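Local coordinates for protein argonaute (Marinitoga piezophila, PDB 5I4A), which uses short 5'-hydroxyl guide RNAs to bind complementary DNA or RNA targets and cleave them, and may defend the bacterium against invading mobile genetic elements, at residues 448-452 against 518-524; 543-549 against 581-585; 457-462 against 477-483. One frame throughout, in Å; residues are numbered along the deposited sequence.

Contact 1 of 3, residues 448-452 against 518-524; sequences IDLSH and RDGRFIE. With nucleotides of chain B.
Arg518 lies beside Ile448 in a parallel strand pair, and its side chain runs on past Leu450. CB leaves the sheet on the face that also carries the Ile448 side chain. The next carbon, CG, faces the centre of one side of the Phe522 ring. A bend at chi2 (66°) then brings Arg518 CD to 4.0 Å from Ile448 CG2 and 3.7 Å from Ile448 O, while that carbonyl accepts a nearly straight bond from Asp519 N. Arg518 NE donates to a water at 3.0 Å that also takes the N-H of Leu450. Leu450 CB lies over one face of the guanidinium and Arg521 O over the opposite one, each displaced toward the rim. At its end, Arg518 NH1 and NH2 both grip Glu524 OE1, at 2.9 and 2.8 Å, from one side of the carboxylate plane: a salt bridge fixing both groups. Glu524 OE2 faces His452 NE2, a bond less certain because OE2 is modelled too close to Leu450; His452 ND1 pairs with Thr459.

On the metal-site side, Asp449 OD2 stands 3.8 Å from Asp519 OD2, the two carboxylates nearly perpendicular. Both are inferred active-site residues; by similarity, both would bind the first manganese ion, and Asp449 the second as well. Further along the loop, Arg521 reaches the phosphate of C12 of the guide RNA, chain B.

Strand 458-466 pairs antiparallel with 448-452, with Leu450 on Leu461; helix 485-507 meets His452 and Glu524, and helix 621-631, carrying Asn627, lies against the two aspartates.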
loop_
_atom_site.group_PDB
_atom_site.type_symbol
_atom_site.label_atom_id
_atom_site.label_comp_id
_atom_site.label_asym_id
_atom_site.label_seq_id
_atom_site.Cartn_x
_atom_site.Cartn_y
_atom_site.Cartn_z
ATOM N N ILE A 448 -12.018 -5.022 1.985
ATOM C CA ILE A 448 -12.771 -3.794 1.740
ATOM C C ILE A 448 -11.791 -2.658 1.485
ATOM O O ILE A 448 -10.984 -2.324 2.360
ATOM C CB ILE A 448 -13.693 -3.435 2.917
ATOM C CG1 ILE A 448 -14.600 -4.613 3.278
ATOM C CG2 ILE A 448 -14.518 -2.198 2.584
ATOM C CD1 ILE A 448 -15.518 -5.035 2.164
ATOM N N ASP A 449 -11.877 -2.051 0.300
ATOM C CA ASP A 449 -11.135 -0.839 -0.036
ATOM C C ASP A 449 -12.153 0.265 -0.290
ATOM O O ASP A 449 -12.879 0.230 -1.290
ATOM C CB ASP A 449 -10.235 -1.053 -1.256
ATOM C CG ASP A 449 -9.288 0.119 -1.510
ATOM O OD1 ASP A 449 -9.641 1.275 -1.196
ATOM O OD2 ASP A 449 -8.181 -0.121 -2.034
ATOM N N LEU A 450 -12.199 1.247 0.608
ATOM C CA LEU A 450 -13.178 2.324 0.534
ATOM C C LEU A 450 -12.504 3.629 0.929
ATOM O O LEU A 450 -12.017 3.763 2.056
ATOM C CB LEU A 450 -14.381 2.029 1.435
ATOM C CG LEU A 450 -15.484 3.084 1.526
ATOM C CD1 LEU A 450 -16.852 2.432 1.577
ATOM C CD2 LEU A 450 -15.267 3.922 2.757
ATOM N N SER A 451 -12.491 4.593 0.010
ATOM C CA SER A 451 -11.847 5.879 0.231
ATOM C C SER A 451 -12.816 7.012 -0.090
ATOM O O SER A 451 -13.771 6.847 -0.854
ATOM C CB SER A 451 -10.574 6.024 -0.613
ATOM O OG SER A 451 -10.862 5.909 -1.997
ATOM N N HIS A 452 -12.548 8.175 0.504
ATOM C CA HIS A 452 -13.366 9.371 0.329
ATOM C C HIS A 452 -12.455 10.550 0.021
ATOM O O HIS A 452 -11.588 10.891 0.832
ATOM C CB HIS A 452 -14.195 9.671 1.581
ATOM C CG HIS A 452 -15.063 8.539 2.029
ATOM N ND1 HIS A 452 -15.951 7.902 1.189
ATOM C CD2 HIS A 452 -15.189 7.937 3.234
ATOM C CE1 HIS A 452 -16.581 6.951 1.857
ATOM N NE2 HIS A 452 -16.138 6.953 3.100
ATOM N N ARG A 518 -10.371 -4.530 6.479
ATOM C CA ARG A 518 -10.537 -3.169 5.992
ATOM C C ARG A 518 -9.177 -2.530 5.751
ATOM O O ARG A 518 -8.283 -2.615 6.599
ATOM C CB ARG A 518 -11.343 -2.339 6.995
ATOM C CG ARG A 518 -11.437 -0.857 6.680
ATOM C CD ARG A 518 -12.226 -0.588 5.410
ATOM N NE ARG A 518 -12.464 0.842 5.231
ATOM C CZ ARG A 518 -13.591 1.460 5.568
ATOM N NH1 ARG A 518 -14.596 0.773 6.093
ATOM N NH2 ARG A 518 -13.711 2.765 5.375
ATOM N N ASP A 519 -9.024 -1.895 4.591
ATOM C CA ASP A 519 -7.831 -1.111 4.282
ATOM C C ASP A 519 -7.893 0.178 5.089
ATOM O O ASP A 519 -8.561 1.140 4.705
ATOM C CB ASP A 519 -7.750 -0.833 2.785
ATOM C CG ASP A 519 -6.549 0.020 2.406
ATOM O OD1 ASP A 519 -5.618 0.157 3.231
ATOM O OD2 ASP A 519 -6.532 0.547 1.275
ATOM N N GLY A 520 -7.194 0.197 6.214
ATOM C CA GLY A 520 -7.276 1.301 7.141
ATOM C C GLY A 520 -8.277 1.036 8.246
ATOM O O GLY A 520 -8.607 -0.106 8.575
ATOM N N ARG A 521 -8.777 2.126 8.819
ATOM C CA ARG A 521 -9.683 2.055 9.953
ATOM C C ARG A 521 -11.120 2.312 9.511
ATOM O O ARG A 521 -11.372 3.096 8.588
ATOM C CB ARG A 521 -9.276 3.053 11.036
ATOM C CG ARG A 521 -9.050 4.477 10.551
ATOM C CD ARG A 521 -8.310 5.290 11.608
ATOM N NE ARG A 521 -8.435 6.732 11.403
ATOM C CZ ARG A 521 -7.537 7.484 10.774
ATOM N NH1 ARG A 521 -6.434 6.937 10.279
ATOM N NH2 ARG A 521 -7.742 8.788 10.640
ATOM N N PHE A 522 -12.058 1.630 10.169
ATOM C CA PHE A 522 -13.480 1.860 9.945
ATOM C C PHE A 522 -13.838 3.259 10.431
ATOM O O PHE A 522 -13.820 3.530 11.636
ATOM C CB PHE A 522 -14.318 0.819 10.682
ATOM C CG PHE A 522 -14.240 -0.570 10.097
ATOM C CD1 PHE A 522 -13.225 -1.438 10.466
ATOM C CD2 PHE A 522 -15.203 -1.020 9.208
ATOM C CE1 PHE A 522 -13.160 -2.720 9.948
ATOM C CE2 PHE A 522 -15.144 -2.302 8.682
ATOM C CZ PHE A 522 -14.120 -3.153 9.054
ATOM N N ILE A 523 -14.162 4.153 9.499
ATOM C CA ILE A 523 -14.632 5.494 9.825
ATOM C C ILE A 523 -16.121 5.654 9.555
ATOM O O ILE A 523 -16.703 6.696 9.889
ATOM C CB ILE A 523 -13.793 6.555 9.080
ATOM C CG1 ILE A 523 -12.324 6.379 9.458
ATOM C CG2 ILE A 523 -14.175 7.982 9.455
ATOM C CD1 ILE A 523 -12.088 6.424 10.965
ATOM N N GLU A 524 -16.771 4.625 9.021
ATOM C CA GLU A 524 -18.206 4.656 8.794
ATOM C C GLU A 524 -18.944 4.404 10.107
ATOM O O GLU A 524 -18.341 4.160 11.156
ATOM C CB GLU A 524 -18.596 3.630 7.730
ATOM C CG GLU A 524 -18.072 3.933 6.327
ATOM C CD GLU A 524 -16.555 3.908 6.241
ATOM O OE1 GLU A 524 -15.927 3.136 6.997
ATOM O OE2 GLU A 524 -15.988 4.676 5.438
ATOM P P C B 12 -8.863 11.508 11.962
ATOM O OP1 C B 12 -8.736 10.125 12.476
ATOM O OP2 C B 12 -9.928 11.806 10.982
ATOM O "O5'" C B 12 -9.066 12.526 13.180
HETATM O O HOH W 1 -10.457 1.326 3.061
HETATM O O HOH W 2 -8.814 3.285 2.357
#

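Contact 2 of 3, residues 543-549 against 581-585; sequences VEVNKNT and GVEVK
Thr549 OG1 donates to Glu583 OE2 at 2.6 Å, meeting the lone pair directed away from the other carboxylate oxygen; the same hydroxyl weakly accepts from Ile551 N. The two side chains cross at about a right angle. With the hydroxyl trans to the backbone N of Thr549 (chi1 -175°), the methyl falls between N and carbonyl carbon and lies against the backbone of Gly581, with CG2 3.3 Å from Gly581 O. Replacing Glu583 with alanine would probably leave the Thr549 hydroxyl without this acceptor and the turn around it less firmly tied to the strand.

Asn546 and Glu583 form a hydrogen-bonded antiparallel pair, bonding in both directions at 2.9 Å (Asn546 N to Glu583 O, Glu583 N to Asn546 O), and their CB atoms touch at 3.8 Å. Asn546 OD1 then accepts from Asn548 N at 2.9 Å, an Asx turn at the start of the type I turn running to Thr549. Glu544 and Lys585 are paired likewise, their side chains lying alongside on the face shared with Asn546 and Glu583. Here Glu544 OE1 rests on Lys585 CD at 3.4 Å, while OE2 takes the N-H of Phe522.

Val545 and Val584 lie on the opposite face. Val543 CG1 presses on Val584 CG1 at 3.5 Å, tighter than usual, and both valines meet Ile602 of helix 595-605. Next along the chain from Asn546, Lys547 turns its amine to Asp519 in a long, weak ion pair. Strand 539-546, antiparallel to 582-589 here and parallel to 513-519 on its far edge, belongs to the mixed central sheet of the RNase H-fold PIWI domain.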
loop_
_atom_site.group_PDB
_atom_site.type_symbol
_atom_site.label_atom_id
_atom_site.label_comp_id
_atom_site.label_asym_id
_atom_site.label_seq_id
_atom_site.Cartn_x
_atom_site.Cartn_y
_atom_site.Cartn_z
ATOM N N VAL A 543 -11.795 -6.272 11.142
ATOM C CA VAL A 543 -10.343 -6.183 11.193
ATOM C C VAL A 543 -9.897 -4.929 10.458
ATOM O O VAL A 543 -10.308 -4.691 9.316
ATOM C CB VAL A 543 -9.679 -7.430 10.582
ATOM C CG1 VAL A 543 -8.174 -7.314 10.667
ATOM C CG2 VAL A 543 -10.169 -8.694 11.275
ATOM N N GLU A 544 -9.055 -4.130 11.109
ATOM C CA GLU A 544 -8.439 -2.963 10.492
ATOM C C GLU A 544 -6.994 -3.301 10.156
ATOM O O GLU A 544 -6.230 -3.726 11.031
ATOM C CB GLU A 544 -8.505 -1.749 11.417
ATOM C CG GLU A 544 -9.910 -1.249 11.679
ATOM C CD GLU A 544 -9.935 -0.046 12.598
ATOM O OE1 GLU A 544 -8.926 0.191 13.297
ATOM O OE2 GLU A 544 -10.961 0.668 12.615
ATOM N N VAL A 545 -6.626 -3.118 8.891
ATOM C CA VAL A 545 -5.294 -3.430 8.392
ATOM C C VAL A 545 -4.625 -2.133 7.961
ATOM O O VAL A 545 -5.186 -1.372 7.165
ATOM C CB VAL A 545 -5.350 -4.435 7.229
ATOM C CG1 VAL A 545 -3.956 -4.745 6.727
ATOM C CG2 VAL A 545 -6.061 -5.710 7.660
ATOM N N ASN A 546 -3.428 -1.885 8.484
ATOM C CA ASN A 546 -2.652 -0.691 8.156
ATOM C C ASN A 546 -1.349 -1.145 7.508
ATOM O O ASN A 546 -0.405 -1.539 8.199
ATOM C CB ASN A 546 -2.397 0.159 9.399
ATOM C CG ASN A 546 -1.660 1.453 9.085
ATOM O OD1 ASN A 546 -1.424 1.784 7.924
ATOM N ND2 ASN A 546 -1.300 2.196 10.126
ATOM N N LYS A 547 -1.297 -1.081 6.176
ATOM C CA LYS A 547 -0.083 -1.431 5.452
ATOM C C LYS A 547 1.026 -0.406 5.644
ATOM O O LYS A 547 2.161 -0.661 5.231
ATOM C CB LYS A 547 -0.390 -1.578 3.962
ATOM C CG LYS A 547 -0.618 -0.256 3.251
ATOM C CD LYS A 547 -1.899 -0.284 2.438
ATOM C CE LYS A 547 -1.982 0.903 1.493
ATOM N NZ LYS A 547 -3.182 0.809 0.621
ATOM N N ASN A 548 0.728 0.740 6.257
ATOM C CA ASN A 548 1.685 1.825 6.424
ATOM C C ASN A 548 2.030 2.070 7.890
ATOM O O ASN A 548 2.230 3.217 8.295
ATOM C CB ASN A 548 1.145 3.109 5.796
ATOM C CG ASN A 548 0.868 2.965 4.313
ATOM O OD1 ASN A 548 1.654 2.363 3.581
ATOM N ND2 ASN A 548 -0.257 3.509 3.863
ATOM N N THR A 549 2.101 1.015 8.699
ATOM C CA THR A 549 2.411 1.204 10.109
ATOM C C THR A 549 3.835 1.724 10.270
ATOM O O THR A 549 4.745 1.352 9.518
ATOM C CB THR A 549 2.225 -0.094 10.901
ATOM O OG1 THR A 549 2.431 0.162 12.296
ATOM C CG2 THR A 549 3.206 -1.153 10.451
ATOM N N GLY A 581 6.099 -3.154 7.971
ATOM C CA GLY A 581 5.120 -3.836 8.783
ATOM C C GLY A 581 3.697 -3.639 8.301
ATOM O O GLY A 581 3.384 -2.698 7.575
ATOM N N VAL A 582 2.829 -4.551 8.729
ATOM C CA VAL A 582 1.399 -4.483 8.458
ATOM C C VAL A 582 0.670 -4.651 9.782
ATOM O O VAL A 582 0.773 -5.706 10.421
ATOM C CB VAL A 582 0.943 -5.553 7.450
ATOM C CG1 VAL A 582 -0.563 -5.518 7.301
ATOM C CG2 VAL A 582 1.618 -5.340 6.105
ATOM N N GLU A 583 -0.054 -3.617 10.194
ATOM C CA GLU A 583 -0.782 -3.636 11.455
ATOM C C GLU A 583 -2.145 -4.286 11.274
ATOM O O GLU A 583 -2.836 -4.045 10.282
ATOM C CB GLU A 583 -0.953 -2.219 12.002
ATOM C CG GLU A 583 -0.291 -1.993 13.340
ATOM C CD GLU A 583 -0.565 -0.614 13.898
ATOM O OE1 GLU A 583 -1.631 -0.428 14.521
ATOM O OE2 GLU A 583 0.283 0.285 13.704
ATOM N N VAL A 584 -2.527 -5.114 12.242
ATOM C CA VAL A 584 -3.795 -5.832 12.226
ATOM C C VAL A 584 -4.479 -5.587 13.564
ATOM O O VAL A 584 -3.922 -5.923 14.616
ATOM C CB VAL A 584 -3.599 -7.339 11.985
ATOM C CG1 VAL A 584 -4.930 -8.021 11.761
ATOM C CG2 VAL A 584 -2.666 -7.581 10.807
ATOM N N LYS A 585 -5.677 -5.006 13.528
ATOM C CA LYS A 585 -6.417 -4.666 14.739
ATOM C C LYS A 585 -7.800 -5.296 14.682
ATOM O O LYS A 585 -8.595 -4.966 13.797
ATOM C CB LYS A 585 -6.537 -3.150 14.908
ATOM C CG LYS A 585 -7.369 -2.735 16.113
ATOM C CD LYS A 585 -7.627 -1.239 16.145
ATOM C CE LYS A 585 -8.337 -0.852 17.424
ATOM N NZ LYS A 585 -9.492 -1.758 17.703
#

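Contact 3 of 3, residues 457-462 against 477-483; sequences RKTNLC and KHKNLEL
Leu483 lies across the guanidinium of Arg457, with CD2 3.4 Å above one face and offset toward its rim; the two side chains meet at a slant. A turned-back arginine makes this possible: its chain bends at both chi2 (-61°) and chi3 (-72°). The other methyl of Leu483, CD1, reaches Thr459 OG1 at 3.3 Å, with the two side chains at about a right angle. That hydroxyl is hydrogen-bonded to His452. Lys458 and Glu482 instead run side by side in the same direction and join at their ends, where Lys458 NZ meets the syn lone pair of Glu482 OE2 at 2.7 Å in a salt bridge.

These residues lie on or just beside the hairpin of strands 458-466 and 472-482, the latter being an outermost strand of the RNase H-fold sheet. The register between the two strands slips by one residue between Thr459 and Leu461, a beta bulge, and the second strand turns a corner at Asn480. Asn460 spans the irregularity. Its OD1 takes a weak bond from Asn480 N at 3.4 Å, and a water donates both to Asn460 OD1 and to Asn480 OD1.

Past the bulge, Leu461 and His478 point the same way and pack together, Leu461 CD2 coming to 4.0 Å from His478 CD2, obliquely to the ring; Ile491 of helix 485-507 touches both. Their backbones pair through His478 N and Leu461 O at 2.9 Å.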
loop_
_atom_site.group_PDB
_atom_site.type_symbol
_atom_site.label_atom_id
_atom_site.label_comp_id
_atom_site.label_asym_id
_atom_site.label_seq_id
_atom_site.Cartn_x
_atom_site.Cartn_y
_atom_site.Cartn_z
ATOM N N ARG A 457 -16.143 15.678 -3.512
ATOM C CA ARG A 457 -17.102 15.102 -2.567
ATOM C C ARG A 457 -17.569 13.745 -3.081
ATOM O O ARG A 457 -18.762 13.476 -3.209
ATOM C CB ARG A 457 -18.293 16.034 -2.346
ATOM C CG ARG A 457 -17.948 17.348 -1.659
ATOM C CD ARG A 457 -17.370 17.106 -0.276
ATOM N NE ARG A 457 -18.386 16.662 0.674
ATOM C CZ ARG A 457 -18.122 16.200 1.892
ATOM N NH1 ARG A 457 -16.867 16.108 2.316
ATOM N NH2 ARG A 457 -19.115 15.825 2.687
ATOM N N LYS A 458 -16.619 12.862 -3.362
ATOM C CA LYS A 458 -16.900 11.573 -3.976
ATOM C C LYS A 458 -16.390 10.440 -3.089
ATOM O O LYS A 458 -15.583 10.642 -2.176
ATOM C CB LYS A 458 -16.262 11.492 -5.370
ATOM C CG LYS A 458 -16.687 12.608 -6.323
ATOM C CD LYS A 458 -17.975 12.267 -7.063
ATOM C CE LYS A 458 -18.442 13.425 -7.938
ATOM N NZ LYS A 458 -19.271 14.402 -7.179
ATOM N N THR A 459 -16.864 9.225 -3.387
ATOM C CA THR A 459 -16.548 8.021 -2.623
ATOM C C THR A 459 -16.193 6.881 -3.571
ATOM O O THR A 459 -16.840 6.708 -4.607
ATOM C CB THR A 459 -17.735 7.610 -1.731
ATOM O OG1 THR A 459 -17.795 8.469 -0.587
ATOM C CG2 THR A 459 -17.621 6.160 -1.273
ATOM N N ASN A 460 -15.171 6.103 -3.216
ATOM C CA ASN A 460 -14.677 5.021 -4.059
ATOM C C ASN A 460 -14.660 3.730 -3.245
ATOM O O ASN A 460 -14.063 3.675 -2.160
ATOM C CB ASN A 460 -13.283 5.334 -4.588
ATOM C CG ASN A 460 -13.286 6.480 -5.568
ATOM O OD1 ASN A 460 -14.166 6.565 -6.428
ATOM N ND2 ASN A 460 -12.325 7.384 -5.435
ATOM N N LEU A 461 -15.299 2.684 -3.780
ATOM C CA LEU A 461 -15.535 1.437 -3.061
ATOM C C LEU A 461 -15.165 0.241 -3.929
ATOM O O LEU A 461 -15.448 0.225 -5.130
ATOM C CB LEU A 461 -17.007 1.324 -2.637
ATOM C CG LEU A 461 -17.486 -0.066 -2.206
ATOM C CD1 LEU A 461 -16.847 -0.471 -0.885
ATOM C CD2 LEU A 461 -19.000 -0.115 -2.114
ATOM N N CYS A 462 -14.537 -0.761 -3.312
ATOM C CA CYS A 462 -14.264 -2.040 -3.959
ATOM C C CYS A 462 -14.157 -3.116 -2.887
ATOM O O CYS A 462 -13.505 -2.903 -1.860
ATOM C CB CYS A 462 -12.980 -1.986 -4.793
ATOM S SG CYS A 462 -12.509 -3.585 -5.509
ATOM N N LYS A 477 -17.078 -3.391 -7.475
ATOM C CA LYS A 477 -16.429 -2.094 -7.599
ATOM C C LYS A 477 -17.458 -1.046 -7.988
ATOM O O LYS A 477 -18.328 -1.300 -8.825
ATOM C CB LYS A 477 -15.298 -2.130 -8.640
ATOM C CG LYS A 477 -14.557 -0.810 -8.800
ATOM C CD LYS A 477 -13.451 -0.902 -9.841
ATOM C CE LYS A 477 -12.642 0.387 -9.899
ATOM N NZ LYS A 477 -11.517 0.306 -10.876
ATOM N N HIS A 478 -17.353 0.132 -7.373
ATOM C CA HIS A 478 -18.220 1.264 -7.668
ATOM C C HIS A 478 -17.376 2.523 -7.738
ATOM O O HIS A 478 -16.552 2.769 -6.854
ATOM C CB HIS A 478 -19.313 1.417 -6.613
ATOM C CG HIS A 478 -20.255 0.260 -6.561
ATOM N ND1 HIS A 478 -21.374 0.179 -7.362
ATOM C CD2 HIS A 478 -20.240 -0.873 -5.819
ATOM C CE1 HIS A 478 -22.011 -0.950 -7.109
ATOM N NE2 HIS A 478 -21.344 -1.606 -6.177
ATOM N N LYS A 479 -17.589 3.319 -8.778
ATOM C CA LYS A 479 -16.783 4.500 -9.035
ATOM C C LYS A 479 -17.613 5.765 -8.849
ATOM O O LYS A 479 -18.775 5.833 -9.266
ATOM C CB LYS A 479 -16.190 4.460 -10.445
ATOM C CG LYS A 479 -15.330 3.234 -10.738
ATOM C CD LYS A 479 -14.358 3.513 -11.881
ATOM C CE LYS A 479 -13.370 4.617 -11.512
ATOM N NZ LYS A 479 -12.731 5.211 -12.725
ATOM N N ASN A 480 -17.005 6.755 -8.200
ATOM C CA ASN A 480 -17.558 8.102 -8.048
ATOM C C ASN A 480 -18.979 8.074 -7.479
ATOM O O ASN A 480 -19.947 8.480 -8.118
ATOM C CB ASN A 480 -17.519 8.854 -9.381
ATOM C CG ASN A 480 -16.137 8.887 -10.000
ATOM O OD1 ASN A 480 -15.265 9.632 -9.553
ATOM N ND2 ASN A 480 -15.938 8.096 -11.046
ATOM N N LEU A 481 -19.071 7.570 -6.253
ATOM C CA LEU A 481 -20.284 7.675 -5.462
ATOM C C LEU A 481 -20.281 8.999 -4.708
ATOM O O LEU A 481 -19.231 9.479 -4.276
ATOM C CB LEU A 481 -20.392 6.507 -4.480
ATOM C CG LEU A 481 -20.405 5.111 -5.107
ATOM C CD1 LEU A 481 -20.142 4.042 -4.058
ATOM C CD2 LEU A 481 -21.728 4.857 -5.814
ATOM N N GLU A 482 -21.464 9.598 -4.569
ATOM C CA GLU A 482 -21.581 10.858 -3.842
ATOM C C GLU A 482 -21.248 10.645 -2.371
ATOM O O GLU A 482 -21.792 9.742 -1.724
ATOM C CB GLU A 482 -22.988 11.438 -3.988
ATOM C CG GLU A 482 -23.362 11.869 -5.403
ATOM C CD GLU A 482 -22.635 13.127 -5.854
ATOM O OE1 GLU A 482 -23.243 14.221 -5.831
ATOM O OE2 GLU A 482 -21.447 13.022 -6.226
ATOM N N LEU A 483 -20.349 11.475 -1.841
ATOM C CA LEU A 483 -19.910 11.332 -0.459
ATOM C C LEU A 483 -21.063 11.566 0.508
ATOM O O LEU A 483 -21.449 12.708 0.775
ATOM C CB LEU A 483 -18.752 12.289 -0.160
ATOM C CG LEU A 483 -18.141 12.236 1.243
ATOM C CD1 LEU A 483 -18.005 10.803 1.739
ATOM C CD2 LEU A 483 -16.786 12.927 1.249
HETATM O O HOH W 3 -13.388 9.129 -7.522
#

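In the fold
Following the chain from the N terminus, all three contacts come late, in the PIWI domain and in one mixed sheet. Strand 443-452 opens contact 1. Before that loop closes, the chain runs back along 458-466 and returns at 472-482, so contact 3 is nested inside it, a short hairpin hydrogen-bonded to 448-452 through Asp449-Cys462 and Ser451-Asn460 backbone bonds. Helix 485-507 then leads to strand 513-519, where contact 1 closes. Contact 2 follows in series, its loop without helix, joined to contact 1 by bonds from Arg518 and Gly520 to 543-545. Contacts 2 and 3, centres about 23 Å apart, flank contact 1 and do not touch.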